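Local atomic coordinates of proteasome accessory factor B/C (PafBC) (Paenarthrobacter aurescens, PDB entry 6SJ9), a protein that regulates transcription in the bacterial DNA damage response, probably binding DNA through its winged helix-turn-helix regions while its WYL domains serve regulation. Residues A[620-625]-A[629-634]; A[597-602]-A[633-638]; A[139-144]-A[293-298]; A[320-325]-A[646-651]. One frame throughout, in Å; residues are numbered along the deposited sequence.

Interaction 1: A[620-625]-A[629-634]; sequences VRFGDA and PMFVSQ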
loop_
_atom_site.group_PDB
_atom_site.type_symbol
_atom_site.label_atom_id
_atom_site.label_comp_id
_atom_site.label_asym_id
_atom_site.label_seq_id
_atom_site.Cartn_x
_atom_site.Cartn_y
_atom_site.Cartn_z
ATOM N N VAL A 620 -4.852 -17.256 -8.830
ATOM C CA VAL A 620 -4.208 -16.410 -7.828
ATOM C C VAL A 620 -4.358 -17.033 -6.441
ATOM O O VAL A 620 -5.347 -17.705 -6.148
ATOM C CB VAL A 620 -4.788 -14.962 -7.830
ATOM C CG1 VAL A 620 -4.644 -14.334 -9.206
ATOM C CG2 VAL A 620 -6.206 -14.959 -7.441
ATOM N N ARG A 621 -3.415 -16.713 -5.552
ATOM C CA ARG A 621 -3.484 -17.077 -4.143
ATOM C C ARG A 621 -3.995 -15.895 -3.325
ATOM O O ARG A 621 -3.363 -14.842 -3.304
ATOM C CB ARG A 621 -2.109 -17.507 -3.628
ATOM C CG ARG A 621 -1.541 -18.753 -4.316
ATOM C CD ARG A 621 -0.027 -18.938 -3.998
ATOM N NE ARG A 621 0.261 -19.189 -2.571
ATOM C CZ ARG A 621 0.491 -20.396 -2.040
ATOM N NH1 ARG A 621 0.457 -21.490 -2.808
ATOM N NH2 ARG A 621 0.757 -20.521 -0.740
ATOM N N PHE A 622 -5.134 -16.068 -2.658
ATOM C CA PHE A 622 -5.679 -15.077 -1.740
ATOM C C PHE A 622 -5.308 -15.462 -0.325
ATOM O O PHE A 622 -5.225 -16.659 0.004
ATOM C CB PHE A 622 -7.197 -14.971 -1.856
ATOM C CG PHE A 622 -7.625 -14.112 -2.969
ATOM C CD1 PHE A 622 -7.912 -14.672 -4.209
ATOM C CD2 PHE A 622 -7.710 -12.746 -2.817
ATOM C CE1 PHE A 622 -8.299 -13.857 -5.268
ATOM C CE2 PHE A 622 -8.092 -11.928 -3.863
ATOM C CZ PHE A 622 -8.383 -12.473 -5.094
ATOM N N GLY A 623 -5.044 -14.433 0.490
ATOM C CA GLY A 623 -4.580 -14.637 1.851
ATOM C C GLY A 623 -5.611 -15.293 2.740
ATOM O O GLY A 623 -5.247 -16.002 3.687
ATOM N N ASP A 624 -6.896 -15.070 2.450
ATOM C CA ASP A 624 -7.980 -15.591 3.251
ATOM C C ASP A 624 -9.206 -15.660 2.346
ATOM O O ASP A 624 -9.485 -14.721 1.595
ATOM C CB ASP A 624 -8.265 -14.689 4.470
ATOM C CG ASP A 624 -9.350 -15.277 5.395
ATOM O OD1 ASP A 624 -8.968 -16.015 6.340
ATOM O OD2 ASP A 624 -10.569 -15.041 5.170
ATOM N N ALA A 625 -9.945 -16.771 2.434
ATOM C CA ALA A 625 -11.127 -16.921 1.591
ATOM C C ALA A 625 -12.180 -15.874 1.905
ATOM O O ALA A 625 -13.010 -15.577 1.040
ATOM C CB ALA A 625 -11.726 -18.326 1.730
ATOM N N PRO A 629 -15.240 -12.371 -1.445
ATOM C CA PRO A 629 -16.496 -11.724 -1.898
ATOM C C PRO A 629 -16.415 -10.195 -1.991
ATOM O O PRO A 629 -16.960 -9.594 -2.930
ATOM C CB PRO A 629 -17.517 -12.186 -0.844
ATOM C CG PRO A 629 -16.953 -13.489 -0.336
ATOM C CD PRO A 629 -15.467 -13.256 -0.288
HETATM N N MSE A 630 -15.795 -9.549 -1.019
HETATM C CA MSE A 630 -15.475 -8.114 -1.097
HETATM C C MSE A 630 -14.672 -7.748 -2.345
HETATM O O MSE A 630 -15.041 -6.834 -3.059
HETATM C CB MSE A 630 -14.688 -7.676 0.123
HETATM C CG MSE A 630 -15.375 -7.960 1.438
HETATM SE SE MSE A 630 -14.354 -7.129 2.897
HETATM C CE MSE A 630 -12.577 -7.875 2.465
ATOM N N PHE A 631 -13.592 -8.490 -2.602
ATOM C CA PHE A 631 -12.833 -8.323 -3.840
ATOM C C PHE A 631 -13.749 -8.364 -5.067
ATOM O O PHE A 631 -13.760 -7.430 -5.880
ATOM C CB PHE A 631 -11.770 -9.416 -3.910
ATOM C CG PHE A 631 -10.925 -9.395 -5.169
ATOM C CD1 PHE A 631 -9.943 -8.432 -5.347
ATOM C CD2 PHE A 631 -11.117 -10.343 -6.177
ATOM C CE1 PHE A 631 -9.159 -8.412 -6.498
ATOM C CE2 PHE A 631 -10.349 -10.312 -7.330
ATOM C CZ PHE A 631 -9.362 -9.348 -7.484
ATOM N N VAL A 632 -14.618 -9.392 -5.166
ATOM C CA VAL A 632 -15.411 -9.542 -6.386
ATOM C C VAL A 632 -16.461 -8.434 -6.471
ATOM O O VAL A 632 -16.722 -7.876 -7.551
ATOM C CB VAL A 632 -16.070 -10.940 -6.461
ATOM C CG1 VAL A 632 -17.021 -11.026 -7.644
ATOM C CG2 VAL A 632 -15.036 -12.063 -6.511
ATOM N N SER A 633 -17.125 -8.126 -5.354
ATOM C CA SER A 633 -18.147 -7.089 -5.454
ATOM C C SER A 633 -17.508 -5.720 -5.641
ATOM O O SER A 633 -18.015 -4.906 -6.411
ATOM C CB SER A 633 -19.080 -7.095 -4.230
ATOM O OG SER A 633 -18.412 -6.730 -3.026
ATOM N N GLN A 634 -16.350 -5.473 -5.019
ATOM C CA GLN A 634 -15.672 -4.198 -5.246
ATOM C C GLN A 634 -15.499 -3.933 -6.730
ATOM O O GLN A 634 -15.874 -2.871 -7.239
ATOM C CB GLN A 634 -14.295 -4.184 -4.575
ATOM C CG GLN A 634 -13.561 -2.935 -4.940
ATOM C CD GLN A 634 -12.235 -2.803 -4.254
ATOM O OE1 GLN A 634 -11.974 -3.455 -3.257
ATOM N NE2 GLN A 634 -11.376 -1.959 -4.806
#

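Interaction 2: A[597-602]-A[633-638]; sequences AGLADD and SQHGGS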
loop_
_atom_site.group_PDB
_atom_site.type_symbol
_atom_site.label_atom_id
_atom_site.label_comp_id
_atom_site.label_asym_id
_atom_site.label_seq_id
_atom_site.Cartn_x
_atom_site.Cartn_y
_atom_site.Cartn_z
ATOM N N ALA A 597 -7.863 -6.397 -16.375
ATOM C CA ALA A 597 -6.780 -7.355 -16.545
ATOM C C ALA A 597 -5.628 -7.075 -15.584
ATOM O O ALA A 597 -4.889 -7.994 -15.217
ATOM C CB ALA A 597 -6.307 -7.339 -18.007
ATOM N N GLY A 598 -5.457 -5.815 -15.176
ATOM C CA GLY A 598 -4.409 -5.442 -14.224
ATOM C C GLY A 598 -4.481 -6.121 -12.862
ATOM O O GLY A 598 -3.455 -6.212 -12.161
ATOM N N LEU A 599 -5.647 -6.638 -12.474
ATOM C CA LEU A 599 -5.719 -7.327 -11.184
ATOM C C LEU A 599 -4.832 -8.573 -11.127
ATOM O O LEU A 599 -4.355 -8.936 -10.044
ATOM C CB LEU A 599 -7.168 -7.655 -10.879
ATOM C CG LEU A 599 -8.028 -6.391 -10.786
ATOM C CD1 LEU A 599 -9.435 -6.786 -10.646
ATOM C CD2 LEU A 599 -7.601 -5.556 -9.536
ATOM N N ALA A 600 -4.577 -9.234 -12.272
ATOM C CA ALA A 600 -3.690 -10.401 -12.267
ATOM C C ALA A 600 -2.284 -10.033 -11.825
ATOM O O ALA A 600 -1.560 -10.890 -11.293
ATOM C CB ALA A 600 -3.628 -11.077 -13.649
ATOM N N ASP A 601 -1.850 -8.792 -12.101
ATOM C CA ASP A 601 -0.540 -8.328 -11.611
ATOM C C ASP A 601 -0.591 -7.958 -10.129
ATOM O O ASP A 601 0.309 -8.309 -9.348
ATOM C CB ASP A 601 -0.104 -7.124 -12.428
ATOM C CG ASP A 601 0.341 -7.490 -13.842
ATOM O OD1 ASP A 601 0.900 -8.598 -14.079
ATOM O OD2 ASP A 601 0.080 -6.642 -14.725
ATOM N N ASP A 602 -1.639 -7.246 -9.734
ATOM C CA ASP A 602 -1.772 -6.842 -8.343
ATOM C C ASP A 602 -1.723 -8.047 -7.410
ATOM O O ASP A 602 -1.216 -7.933 -6.292
ATOM C CB ASP A 602 -3.091 -6.072 -8.153
ATOM C CG ASP A 602 -3.146 -4.793 -8.971
ATOM O OD1 ASP A 602 -2.098 -4.357 -9.525
ATOM O OD2 ASP A 602 -4.255 -4.251 -9.128
ATOM N N SER A 633 -17.125 -8.126 -5.354
ATOM C CA SER A 633 -18.147 -7.089 -5.454
ATOM C C SER A 633 -17.508 -5.720 -5.641
ATOM O O SER A 633 -18.015 -4.906 -6.411
ATOM C CB SER A 633 -19.080 -7.095 -4.230
ATOM O OG SER A 633 -18.412 -6.730 -3.026
ATOM N N GLN A 634 -16.350 -5.473 -5.019
ATOM C CA GLN A 634 -15.672 -4.198 -5.246
ATOM C C GLN A 634 -15.499 -3.933 -6.730
ATOM O O GLN A 634 -15.874 -2.871 -7.239
ATOM C CB GLN A 634 -14.295 -4.184 -4.575
ATOM C CG GLN A 634 -13.561 -2.935 -4.940
ATOM C CD GLN A 634 -12.235 -2.803 -4.254
ATOM O OE1 GLN A 634 -11.974 -3.455 -3.257
ATOM N NE2 GLN A 634 -11.376 -1.959 -4.806
ATOM N N HIS A 635 -15.016 -4.918 -7.455
ATOM C CA HIS A 635 -14.622 -4.687 -8.837
ATOM C C HIS A 635 -15.769 -4.828 -9.826
ATOM O O HIS A 635 -15.542 -4.712 -11.033
ATOM C CB HIS A 635 -13.457 -5.614 -9.171
ATOM C CG HIS A 635 -12.210 -5.168 -8.501
ATOM N ND1 HIS A 635 -11.686 -5.813 -7.403
ATOM C CD2 HIS A 635 -11.453 -4.061 -8.693
ATOM C CE1 HIS A 635 -10.623 -5.146 -6.977
ATOM N NE2 HIS A 635 -10.460 -4.080 -7.743
ATOM N N GLY A 636 -16.982 -5.066 -9.345
ATOM C CA GLY A 636 -18.187 -4.732 -10.095
ATOM C C GLY A 636 -18.264 -5.215 -11.531
ATOM O O GLY A 636 -18.589 -4.431 -12.422
ATOM N N GLY A 637 -18.022 -6.503 -11.762
ATOM C CA GLY A 637 -18.126 -7.073 -13.090
ATOM C C GLY A 637 -16.810 -7.336 -13.804
ATOM O O GLY A 637 -16.806 -8.051 -14.800
ATOM N N SER A 638 -15.695 -6.815 -13.332
ATOM C CA SER A 638 -14.461 -7.133 -14.036
ATOM C C SER A 638 -13.844 -8.438 -13.546
ATOM O O SER A 638 -12.890 -8.941 -14.162
ATOM C CB SER A 638 -13.476 -5.984 -13.886
ATOM O OG SER A 638 -13.036 -5.987 -12.560
#

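Interaction 3: A[139-144]-A[293-298]; sequences VQPRIK and ASYGPH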
loop_
_atom_site.group_PDB
_atom_site.type_symbol
_atom_site.label_atom_id
_atom_site.label_comp_id
_atom_site.label_asym_id
_atom_site.label_seq_id
_atom_site.Cartn_x
_atom_site.Cartn_y
_atom_site.Cartn_z
ATOM N N VAL A 139 -7.173 -0.589 7.541
ATOM C CA VAL A 139 -7.214 -1.085 6.162
ATOM C C VAL A 139 -8.562 -0.709 5.544
ATOM O O VAL A 139 -9.623 -1.024 6.098
ATOM C CB VAL A 139 -6.982 -2.614 6.060
ATOM C CG1 VAL A 139 -6.974 -3.060 4.618
ATOM C CG2 VAL A 139 -5.680 -3.014 6.730
ATOM N N GLN A 140 -8.518 -0.061 4.394
ATOM C CA GLN A 140 -9.691 0.294 3.617
ATOM C C GLN A 140 -9.551 -0.366 2.259
ATOM O O GLN A 140 -8.448 -0.783 1.885
ATOM C CB GLN A 140 -9.786 1.821 3.484
ATOM C CG GLN A 140 -8.759 2.390 2.559
ATOM C CD GLN A 140 -8.716 3.903 2.567
ATOM O OE1 GLN A 140 -9.487 4.557 3.270
ATOM N NE2 GLN A 140 -7.835 4.467 1.757
ATOM N N PRO A 141 -10.636 -0.483 1.488
ATOM C CA PRO A 141 -10.502 -1.016 0.127
ATOM C C PRO A 141 -9.543 -0.159 -0.686
ATOM O O PRO A 141 -9.452 1.055 -0.519
ATOM C CB PRO A 141 -11.926 -0.947 -0.425
ATOM C CG PRO A 141 -12.777 -0.981 0.806
ATOM C CD PRO A 141 -12.043 -0.235 1.839
ATOM N N ARG A 142 -8.795 -0.801 -1.550
ATOM C CA ARG A 142 -7.784 -0.091 -2.308
ATOM C C ARG A 142 -8.416 0.396 -3.607
ATOM O O ARG A 142 -8.832 -0.408 -4.453
ATOM C CB ARG A 142 -6.576 -0.985 -2.562
ATOM C CG ARG A 142 -5.432 -0.192 -3.142
ATOM C CD ARG A 142 -4.809 0.661 -2.067
ATOM N NE ARG A 142 -3.937 -0.113 -1.194
ATOM C CZ ARG A 142 -2.673 0.216 -0.958
ATOM N NH1 ARG A 142 -1.933 -0.529 -0.150
ATOM N NH2 ARG A 142 -2.147 1.281 -1.560
ATOM N N ILE A 143 -8.534 1.707 -3.737
ATOM C CA ILE A 143 -9.110 2.319 -4.912
ATOM C C ILE A 143 -7.972 2.819 -5.758
ATOM O O ILE A 143 -7.224 3.698 -5.336
ATOM C CB ILE A 143 -10.055 3.465 -4.581
ATOM C CG1 ILE A 143 -11.086 3.020 -3.542
ATOM C CG2 ILE A 143 -10.680 3.957 -5.923
ATOM C CD1 ILE A 143 -12.103 2.065 -4.019
ATOM N N LYS A 144 -7.782 2.237 -6.925
ATOM C CA LYS A 144 -6.649 2.665 -7.720
ATOM C C LYS A 144 -7.088 2.745 -9.164
ATOM O O LYS A 144 -8.102 2.155 -9.533
ATOM C CB LYS A 144 -5.485 1.690 -7.488
ATOM C CG LYS A 144 -5.694 0.347 -8.065
ATOM C CD LYS A 144 -4.373 -0.367 -8.332
ATOM C CE LYS A 144 -4.378 -1.705 -7.608
ATOM N NZ LYS A 144 -3.531 -1.792 -6.361
ATOM N N ALA A 293 -19.418 -0.766 -2.741
ATOM C CA ALA A 293 -19.683 -2.075 -3.344
ATOM C C ALA A 293 -18.831 -3.161 -2.709
ATOM O O ALA A 293 -19.273 -4.319 -2.609
ATOM C CB ALA A 293 -19.347 -2.043 -4.841
ATOM N N SER A 294 -17.595 -2.804 -2.313
ATOM C CA SER A 294 -16.706 -3.741 -1.637
ATOM C C SER A 294 -17.304 -4.188 -0.305
ATOM O O SER A 294 -16.968 -5.269 0.198
ATOM C CB SER A 294 -15.295 -3.127 -1.488
ATOM O OG SER A 294 -15.136 -2.498 -0.229
ATOM N N TYR A 295 -18.172 -3.385 0.272
ATOM C CA TYR A 295 -18.772 -3.727 1.554
ATOM C C TYR A 295 -20.054 -4.569 1.408
ATOM O O TYR A 295 -20.584 -5.054 2.419
ATOM C CB TYR A 295 -19.080 -2.456 2.352
ATOM C CG TYR A 295 -17.889 -1.587 2.699
ATOM C CD1 TYR A 295 -16.636 -2.132 2.937
ATOM C CD2 TYR A 295 -18.023 -0.200 2.747
ATOM C CE1 TYR A 295 -15.538 -1.311 3.248
ATOM C CE2 TYR A 295 -16.952 0.630 3.061
ATOM C CZ TYR A 295 -15.711 0.077 3.305
ATOM O OH TYR A 295 -14.658 0.937 3.585
ATOM N N GLY A 296 -20.549 -4.774 0.182
ATOM C CA GLY A 296 -21.704 -5.625 -0.065
ATOM C C GLY A 296 -22.968 -5.352 0.748
ATOM O O GLY A 296 -23.538 -4.252 0.727
ATOM N N PRO A 297 -23.481 -6.389 1.423
ATOM C CA PRO A 297 -24.711 -6.206 2.209
ATOM C C PRO A 297 -24.509 -5.415 3.492
ATOM O O PRO A 297 -25.499 -5.035 4.101
ATOM C CB PRO A 297 -25.145 -7.642 2.514
ATOM C CG PRO A 297 -23.831 -8.363 2.623
ATOM C CD PRO A 297 -22.931 -7.752 1.575
ATOM N N HIS A 298 -23.278 -5.111 3.901
ATOM C CA HIS A 298 -23.083 -4.325 5.115
ATOM C C HIS A 298 -23.490 -2.864 4.972
ATOM O O HIS A 298 -23.479 -2.142 5.966
ATOM C CB HIS A 298 -21.628 -4.393 5.553
ATOM C CG HIS A 298 -21.180 -5.759 5.951
ATOM N ND1 HIS A 298 -22.049 -6.717 6.444
ATOM C CD2 HIS A 298 -19.954 -6.340 5.916
ATOM C CE1 HIS A 298 -21.373 -7.825 6.701
ATOM N NE2 HIS A 298 -20.099 -7.621 6.393
#

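Interaction 4: A[320-325]-A[646-651]; sequences DFDDAP and SLRQET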
loop_
_atom_site.group_PDB
_atom_site.type_symbol
_atom_site.label_atom_id
_atom_site.label_comp_id
_atom_site.label_asym_id
_atom_site.label_seq_id
_atom_site.Cartn_x
_atom_site.Cartn_y
_atom_site.Cartn_z
ATOM N N ASP A 320 -24.168 -10.331 -13.113
ATOM C CA ASP A 320 -24.296 -10.712 -14.520
ATOM C C ASP A 320 -23.073 -11.476 -15.023
ATOM O O ASP A 320 -23.207 -12.421 -15.823
ATOM C CB ASP A 320 -24.543 -9.470 -15.372
ATOM C CG ASP A 320 -25.876 -8.798 -15.046
ATOM O OD1 ASP A 320 -26.698 -9.380 -14.293
ATOM O OD2 ASP A 320 -26.056 -7.640 -15.466
ATOM N N PHE A 321 -21.869 -11.066 -14.605
ATOM C CA PHE A 321 -20.685 -11.795 -15.043
ATOM C C PHE A 321 -20.690 -13.223 -14.511
ATOM O O PHE A 321 -20.338 -14.165 -15.231
ATOM C CB PHE A 321 -19.425 -11.040 -14.641
ATOM C CG PHE A 321 -18.221 -11.433 -15.437
ATOM C CD1 PHE A 321 -18.362 -12.166 -16.614
ATOM C CD2 PHE A 321 -16.946 -11.030 -15.040
ATOM C CE1 PHE A 321 -17.250 -12.523 -17.359
ATOM C CE2 PHE A 321 -15.834 -11.367 -15.791
ATOM C CZ PHE A 321 -15.978 -12.119 -16.948
ATOM N N ASP A 322 -21.095 -13.408 -13.260
ATOM C CA ASP A 322 -21.231 -14.750 -12.717
ATOM C C ASP A 322 -22.308 -15.550 -13.465
ATOM O O ASP A 322 -22.280 -16.792 -13.466
ATOM C CB ASP A 322 -21.561 -14.597 -11.232
ATOM C CG ASP A 322 -21.752 -15.881 -10.523
ATOM O OD1 ASP A 322 -22.869 -16.099 -10.015
ATOM O OD2 ASP A 322 -20.781 -16.648 -10.422
ATOM N N ASP A 323 -23.284 -14.860 -14.073
ATOM C CA ASP A 323 -24.294 -15.531 -14.884
ATOM C C ASP A 323 -23.778 -15.969 -16.243
ATOM O O ASP A 323 -24.363 -16.881 -16.845
ATOM C CB ASP A 323 -25.531 -14.655 -15.047
ATOM C CG ASP A 323 -26.448 -14.784 -13.873
ATOM O OD1 ASP A 323 -26.307 -15.814 -13.170
ATOM O OD2 ASP A 323 -27.291 -13.881 -13.653
ATOM N N ALA A 324 -22.722 -15.332 -16.740
ATOM C CA ALA A 324 -22.211 -15.649 -18.060
ATOM C C ALA A 324 -21.698 -17.085 -18.033
ATOM O O ALA A 324 -21.380 -17.619 -16.970
ATOM C CB ALA A 324 -21.100 -14.679 -18.457
ATOM N N PRO A 325 -21.661 -17.765 -19.163
ATOM C CA PRO A 325 -21.184 -19.149 -19.131
ATOM C C PRO A 325 -19.685 -19.207 -18.853
ATOM O O PRO A 325 -18.932 -18.268 -19.116
ATOM C CB PRO A 325 -21.532 -19.674 -20.526
ATOM C CG PRO A 325 -21.530 -18.417 -21.403
ATOM C CD PRO A 325 -22.000 -17.299 -20.521
ATOM N N SER A 646 -17.284 -23.896 -4.291
ATOM C CA SER A 646 -17.784 -23.440 -3.004
ATOM C C SER A 646 -17.601 -21.928 -2.869
ATOM O O SER A 646 -18.571 -21.191 -2.633
ATOM C CB SER A 646 -17.069 -24.205 -1.887
ATOM O OG SER A 646 -15.664 -24.139 -2.076
ATOM N N LEU A 647 -16.380 -21.440 -3.136
ATOM C CA LEU A 647 -16.100 -20.011 -3.016
ATOM C C LEU A 647 -16.902 -19.197 -4.015
ATOM O O LEU A 647 -17.395 -18.117 -3.674
ATOM C CB LEU A 647 -14.602 -19.751 -3.208
ATOM C CG LEU A 647 -13.665 -20.290 -2.129
ATOM C CD1 LEU A 647 -12.276 -19.749 -2.297
ATOM C CD2 LEU A 647 -14.201 -19.872 -0.779
ATOM N N ARG A 648 -17.124 -19.729 -5.225
ATOM C CA ARG A 648 -17.893 -18.972 -6.213
ATOM C C ARG A 648 -19.310 -18.674 -5.736
ATOM O O ARG A 648 -19.807 -17.549 -5.898
ATOM C CB ARG A 648 -17.949 -19.721 -7.546
ATOM C CG ARG A 648 -18.889 -19.070 -8.545
ATOM C CD ARG A 648 -19.207 -19.991 -9.702
ATOM N NE ARG A 648 -20.120 -19.390 -10.669
ATOM C CZ ARG A 648 -20.601 -20.026 -11.737
ATOM N NH1 ARG A 648 -20.254 -21.283 -11.976
ATOM N NH2 ARG A 648 -21.427 -19.405 -12.572
ATOM N N GLN A 649 -20.000 -19.695 -5.211
ATOM C CA GLN A 649 -21.386 -19.523 -4.771
ATOM C C GLN A 649 -21.463 -18.697 -3.496
ATOM O O GLN A 649 -22.395 -17.899 -3.317
ATOM C CB GLN A 649 -22.052 -20.885 -4.562
ATOM C CG GLN A 649 -22.170 -21.695 -5.832
ATOM C CD GLN A 649 -23.113 -22.881 -5.685
ATOM O OE1 GLN A 649 -23.724 -23.083 -4.629
ATOM N NE2 GLN A 649 -23.231 -23.675 -6.747
ATOM N N GLU A 650 -20.478 -18.867 -2.612
ATOM C CA GLU A 650 -20.427 -18.067 -1.400
ATOM C C GLU A 650 -20.285 -16.581 -1.737
ATOM O O GLU A 650 -20.807 -15.730 -1.008
ATOM C CB GLU A 650 -19.269 -18.557 -0.537
ATOM C CG GLU A 650 -19.262 -18.055 0.889
ATOM C CD GLU A 650 -18.044 -18.548 1.670
ATOM O OE1 GLU A 650 -17.425 -19.566 1.266
ATOM O OE2 GLU A 650 -17.720 -17.930 2.707
ATOM N N THR A 651 -19.564 -16.261 -2.825
ATOM C CA THR A 651 -19.457 -14.883 -3.314
ATOM C C THR A 651 -20.748 -14.428 -3.999
ATOM O O THR A 651 -21.176 -13.279 -3.833
ATOM C CB THR A 651 -18.264 -14.759 -4.273
ATOM O OG1 THR A 651 -17.055 -14.670 -3.513
ATOM C CG2 THR A 651 -18.383 -13.517 -5.170
#

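Interaction 1: A[620-625]-A[629-634]
F622, the last residue of strand 616-622, meets F631 of the following helix edge to face, and this aromatic pair joins the end of the strand to helix 627-634. Walking along 620-625, V620 and R621 lead into the contact: the backbone of V620 pairs with V588, while R621 turns to the other side of the strand and forms a salt bridge with D585. F622 then sends its ring toward the helix. Its CZ lies over one face of F631, near the rim, 3.6 Å from F631 CD2, and F622 CE2 reaches F631 CG at 4.0 Å. The ring centroids of F622 and F631 are 5.0 Å apart and the planes stand at 62°, so the edge of F622 addresses the face of F631. On the helix, F631 CG lies anti to its backbone N (chi1 178°), which projects the ring off the helix to receive that edge. After G623 the chain turns; D624 OD2 caps the backbone N of G626 as the helix approaches. A625 closes the segment: its carbonyl O rests 3.6 Å from P629 CD, a van der Waals contact at a position where proline has no N-H to offer. Y603 also packs against both phenylalanine rings. The contact thus lies inside the ferredoxin-like fold of this WCX domain, with helix 627-634 laid over strands 586-592 and 616-622, V639 of edge strand 639-643 touching F631, and helix 645-659 packed against P629 and V632.

Interaction 2: A[597-602]-A[633-638]
L599 approaches the imidazole of H635 head-on: one methyl, CD1, covers the ring, while CD2 lies beyond its rim near NE2. At the root, CB points toward 633-638, and a first torsion of -61°, with CG anti to the carbonyl carbon, carries the branch point outward from the short helix 599-602. From CG the two methyls diverge. CD1 settles over the middle of the H635 ring, 3.9 Å from its centroid and 9° off the normal, a well-formed CH-pi contact. The same methyl is 4.2 Å from S638 OG and brushes F631 CZ as well. CD2, outside the ring's outline, is 3.7 Å from H635 NE2. Behind the imidazole, Q634 CG lies over the opposite face, leaving the ring between two aliphatic groups. A type I' turn from H635 to S638, with glycines at its two central positions, folds the serine back: S638 N and S638 OG both bond to H635 O, from the same face of its plane, the hydroxyl at 3.2 Å. The ring itself is held by H635 ND1, which bonds to F631 O one turn back in the helix, and by an edge-to-face meeting with F631. Because a carbonyl can only accept, ND1 probably carries a proton. Across the segments no hydrogen bond forms; L599 and H635 are held by dispersion and CH-pi attraction, while the ND1 bond fixes the ring's rotation and the serine bonds close the turn.

Interaction 3: A[139-144]-A[293-298]
P141 fits its ring into the angle between S294 and Y295, near the C-terminal part of helix 285-294. In the first shell, P141 CG comes to 3.0 Å from S294 OG, a tight approach of a ring methylene to an oxygen, and P141 CB follows at 3.6 Å from the same hydroxyl. P141 CG also meets Y295 CE1 at 3.7 Å, and its neighbour P141 CD lies 3.4 Å from Y295 OH. The two side chains cross at about a right angle, the phenolic end of the tyrosine passing alongside P141 CD. Its first torsion of -61° sets CG beside the backbone N, which brings the distal ring atoms to the proline. One shell farther out stands E291, which positions both partners: its backbone O accepts a hydrogen bond from S294 OG, and its carboxylate OE2 bonds to Y295 OH, while its side chain also touches P141. G296, with positive phi, then takes the chain out of the helix. Q634 completes the surroundings, touching P141 and S294 and bonding through NE2 to R142 O, so the loop residues 139-144 lie against both WCX domains. As chemistry, the contact is packing of proline carbons against both the tyrosine ring and two hydroxyls that E291 already engages; the proline meets oxygens through C-H groups alone, and the two hydroxyls have their hydrogen bonds with E291.

Interaction 4: A[320-325]-A[646-651]
R648 takes hold of D322 side-on, using NE for the carboxylate and NH2 for the backbone, and nearly all the close approach between the segments is concentrated there. The NE bond to D322 OD2 is a salt bridge of 2.8 Å and is almost straight, at 173°; it arrives on the syn side of the carboxylate, somewhat out of its plane. NH2 gives a more bent bond of 2.9 Å to D322 O, lying in the carbonyl plane. Both oxygens are near the guanidinium plane, though that plane and the carboxylate are turned 84° apart. An extended chain from CG to NE, begun by a first torsion of 172°, delivers the arginine across the gap, and D322 OD2 also rests 3.6 Å from R648 CG. The arrangement joins the end of helix 305-323 to helix 645-659, which follows the last strand of a βαββαβ ferredoxin-like unit; a carbonyl in the last turn of helix 305-323 thus meets a cation, and the helix end would probably favour it. D322 OD1 has a second cation, R652, which also bridges to D323. The solvent side is looser: exposed D323 keeps its OD1 6.1 Å from R648 NH2, near enough only for a diffuse electrostatic pull. Among the looser surroundings, R648 NH1 has a long, weak ion pair with E645. R640 NH2 lies close to R648 NH2 although both are positive; R640 bonds to P325 O, and more weakly to A324 O, so the carbonyls leaving helix 305-323 probably temper that proximity.

Overall arrangement
Interactions 1 and 3 are buried and mainly apolar, whereas interactions 2 and 4 lie at the surface, one still built on carbon packing and the other on charge. Helix 627-634 is the common element of the first two: interaction 1 fastens its body to the sheet, interaction 2 engages its end and the turn beyond. That helix also meets interaction 3, through S633 OG to A293 O, which links the two WCX domains. Interaction 4 encloses interactions 1 and 2 along the chain and touches both: T651 packs on P629 and V632, and F321 on G637. Interactions 3 and 4 stay about 8 Å apart at their nearest atoms.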